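Local coordinates for protein C-X-C motif chemokine 13 (Homo sapiens, PDB 7JNY) that attracts B lymphocytes as a secreted CXC chemokine that binds the receptor CXCR5 and also heparin, at residues 44-49 and 54-59. Numbering follows the deposited sequence.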
loop_
_atom_site.group_PDB
_atom_site.type_symbol
_atom_site.label_atom_id
_atom_site.label_comp_id
_atom_site.label_asym_id
_atom_site.label_seq_id
_atom_site.Cartn_x
_atom_site.Cartn_y
_atom_site.Cartn_z
ATOM N N ILE A 44 -4.630 2.250 -0.473
ATOM C CA ILE A 44 -3.428 1.496 -0.098
ATOM C C ILE A 44 -3.668 1.022 1.321
ATOM O O ILE A 44 -3.817 1.844 2.234
ATOM C CB ILE A 44 -2.137 2.318 -0.183
ATOM C CG1 ILE A 44 -1.899 2.853 -1.606
ATOM C CG2 ILE A 44 -0.953 1.445 0.293
ATOM C CD1 ILE A 44 -0.527 3.519 -1.842
ATOM N N ILE A 45 -3.744 -0.290 1.513
ATOM C CA ILE A 45 -4.054 -0.863 2.818
ATOM C C ILE A 45 -2.823 -1.611 3.327
ATOM O O ILE A 45 -2.305 -2.504 2.645
ATOM C CB ILE A 45 -5.267 -1.789 2.746
ATOM C CG1 ILE A 45 -6.462 -0.994 2.166
ATOM C CG2 ILE A 45 -5.575 -2.333 4.111
ATOM C CD1 ILE A 45 -7.669 -1.833 1.892
ATOM N N VAL A 46 -2.359 -1.255 4.508
ATOM C CA VAL A 46 -1.141 -1.837 5.092
ATOM C C VAL A 46 -1.522 -2.781 6.218
ATOM O O VAL A 46 -2.188 -2.383 7.191
ATOM C CB VAL A 46 -0.188 -0.747 5.601
ATOM C CG1 VAL A 46 1.029 -1.396 6.289
ATOM C CG2 VAL A 46 0.243 0.151 4.458
ATOM N N TRP A 47 -1.088 -4.037 6.099
ATOM C CA TRP A 47 -1.336 -5.048 7.125
ATOM C C TRP A 47 -0.118 -5.132 8.012
ATOM O O TRP A 47 0.938 -5.600 7.573
ATOM C CB TRP A 47 -1.633 -6.406 6.505
ATOM C CG TRP A 47 -2.875 -6.371 5.759
ATOM C CD1 TRP A 47 -3.163 -5.575 4.693
ATOM C CD2 TRP A 47 -4.050 -7.109 6.049
ATOM N NE1 TRP A 47 -4.447 -5.806 4.269
ATOM C CE2 TRP A 47 -5.015 -6.742 5.093
ATOM C CE3 TRP A 47 -4.382 -8.063 7.020
ATOM C CZ2 TRP A 47 -6.294 -7.295 5.075
ATOM C CZ3 TRP A 47 -5.649 -8.612 7.001
ATOM C CH2 TRP A 47 -6.591 -8.225 6.035
ATOM N N LYS A 48 -0.275 -4.702 9.257
ATOM C CA LYS A 48 0.852 -4.605 10.169
ATOM C C LYS A 48 1.034 -5.883 10.974
ATOM O O LYS A 48 0.117 -6.692 11.134
ATOM C CB LYS A 48 0.696 -3.405 11.108
ATOM C CG LYS A 48 0.932 -2.087 10.376
ATOM C CD LYS A 48 0.516 -0.841 11.152
ATOM C CE LYS A 48 1.153 -0.713 12.530
ATOM N NZ LYS A 48 0.637 0.510 13.219
ATOM N N LYS A 49 2.263 -6.060 11.481
ATOM C CA LYS A 49 2.581 -7.315 12.132
ATOM C C LYS A 49 1.748 -7.512 13.385
ATOM O O LYS A 49 1.411 -8.650 13.721
ATOM C CB LYS A 49 4.079 -7.376 12.435
ATOM C CG LYS A 49 4.782 -8.120 11.306
ATOM C CD LYS A 49 6.279 -7.959 11.280
ATOM C CE LYS A 49 6.852 -8.813 10.155
ATOM N NZ LYS A 49 7.961 -8.139 9.427
ATOM N N VAL A 54 -4.479 -0.814 8.105
ATOM C CA VAL A 54 -4.431 0.642 8.069
ATOM C C VAL A 54 -4.586 1.114 6.636
ATOM O O VAL A 54 -3.750 0.803 5.783
ATOM C CB VAL A 54 -3.119 1.190 8.654
ATOM C CG1 VAL A 54 -3.170 2.711 8.662
ATOM C CG2 VAL A 54 -2.866 0.621 10.045
ATOM N N CYS A 55 -5.626 1.907 6.373
ATOM C CA CYS A 55 -5.673 2.590 5.091
ATOM C C CYS A 55 -4.730 3.778 5.121
ATOM O O CYS A 55 -4.747 4.578 6.052
ATOM C CB CYS A 55 -7.081 3.069 4.752
ATOM S SG CYS A 55 -8.295 1.804 4.613
ATOM N N VAL A 56 -3.940 3.924 4.082
ATOM C CA VAL A 56 -2.863 4.899 4.053
ATOM C C VAL A 56 -3.076 5.872 2.896
ATOM O O VAL A 56 -3.506 5.487 1.802
ATOM C CB VAL A 56 -1.489 4.213 3.933
ATOM C CG1 VAL A 56 -0.437 5.243 3.596
ATOM C CG2 VAL A 56 -1.135 3.484 5.228
ATOM N N ASP A 57 -2.763 7.136 3.144
ATOM C CA ASP A 57 -2.841 8.164 2.110
ATOM C C ASP A 57 -1.859 7.841 0.999
ATOM O O ASP A 57 -0.642 7.854 1.237
ATOM C CB ASP A 57 -2.529 9.549 2.693
ATOM C CG ASP A 57 -2.697 10.665 1.670
ATOM O OD1 ASP A 57 -2.659 10.390 0.449
ATOM O OD2 ASP A 57 -2.840 11.825 2.083
ATOM N N PRO A 58 -2.326 7.557 -0.215
ATOM C CA PRO A 58 -1.382 7.223 -1.291
ATOM C C PRO A 58 -0.485 8.378 -1.721
ATOM O O PRO A 58 0.463 8.145 -2.478
ATOM C CB PRO A 58 -2.290 6.763 -2.447
ATOM C CG PRO A 58 -3.686 7.221 -2.102
ATOM C CD PRO A 58 -3.745 7.567 -0.649
ATOM N N GLN A 59 -0.740 9.598 -1.278
ATOM C CA GLN A 59 0.120 10.742 -1.585
ATOM C C GLN A 59 1.099 11.055 -0.456
ATOM O O GLN A 59 1.878 12.001 -0.570
ATOM C CB GLN A 59 -0.742 11.968 -1.935
ATOM C CG GLN A 59 -1.733 11.700 -3.100
ATOM C CD GLN A 59 -2.666 12.881 -3.379
ATOM O OE1 GLN A 59 -2.267 14.040 -3.307
ATOM N NE2 GLN A 59 -3.917 12.574 -3.734
HETATM O O HOH W 1 -5.848 4.382 1.224
#
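V46 and V56 meet through their CG2 methyls, 3.7 Å apart, on the inward face of the antiparallel β-hairpin that forms the last two strands of the chemokine sheet. The two valines are not direct partners; they lie on a diagonal, since V46 pairs with V54 and I45 with C55. In both, CG1 is anti to the backbone N (chi1 176° in V46, 167° in V56), which leaves CG2 beside the N as the branch that reaches the other strand. Around this pair V46 also rests on I22 and I27, while V56 touches W62 and I44 touches I63 of helix 61-72, the C-terminal helix that lies over the sheet in this fold. At one end of the face the long branch of I44 is extended, and its CD1 comes 3.7 Å from CB of the P58 ring, in the turn after strand 53-56. At the other end the aliphatic part of K48 passes V54, with CD 3.8 Å from V54 CG2. On the opposite face C55 SG sits 4.1 Å from I45 CG1; the sulfur is bonded to C14, so the disulfide anchors this edge strand to the N-terminal CXC region, whose R13 and C14 also touch I45. Between the strands, V46 and V54 exchange two backbone hydrogen bonds, that from V46 N to V54 O being nearly straight. At I44 and V56 one direct bond remains, V56 N to I44 O, 2.8 Å; the other position is bridged by a water that accepts from I44 N and lies 2.7 Å from V56 O. In the turn beyond, D57 OD1 accepts from Q59 N at 2.7 Å, an Asx turn in which the N-H approaches from above the carboxylate plane.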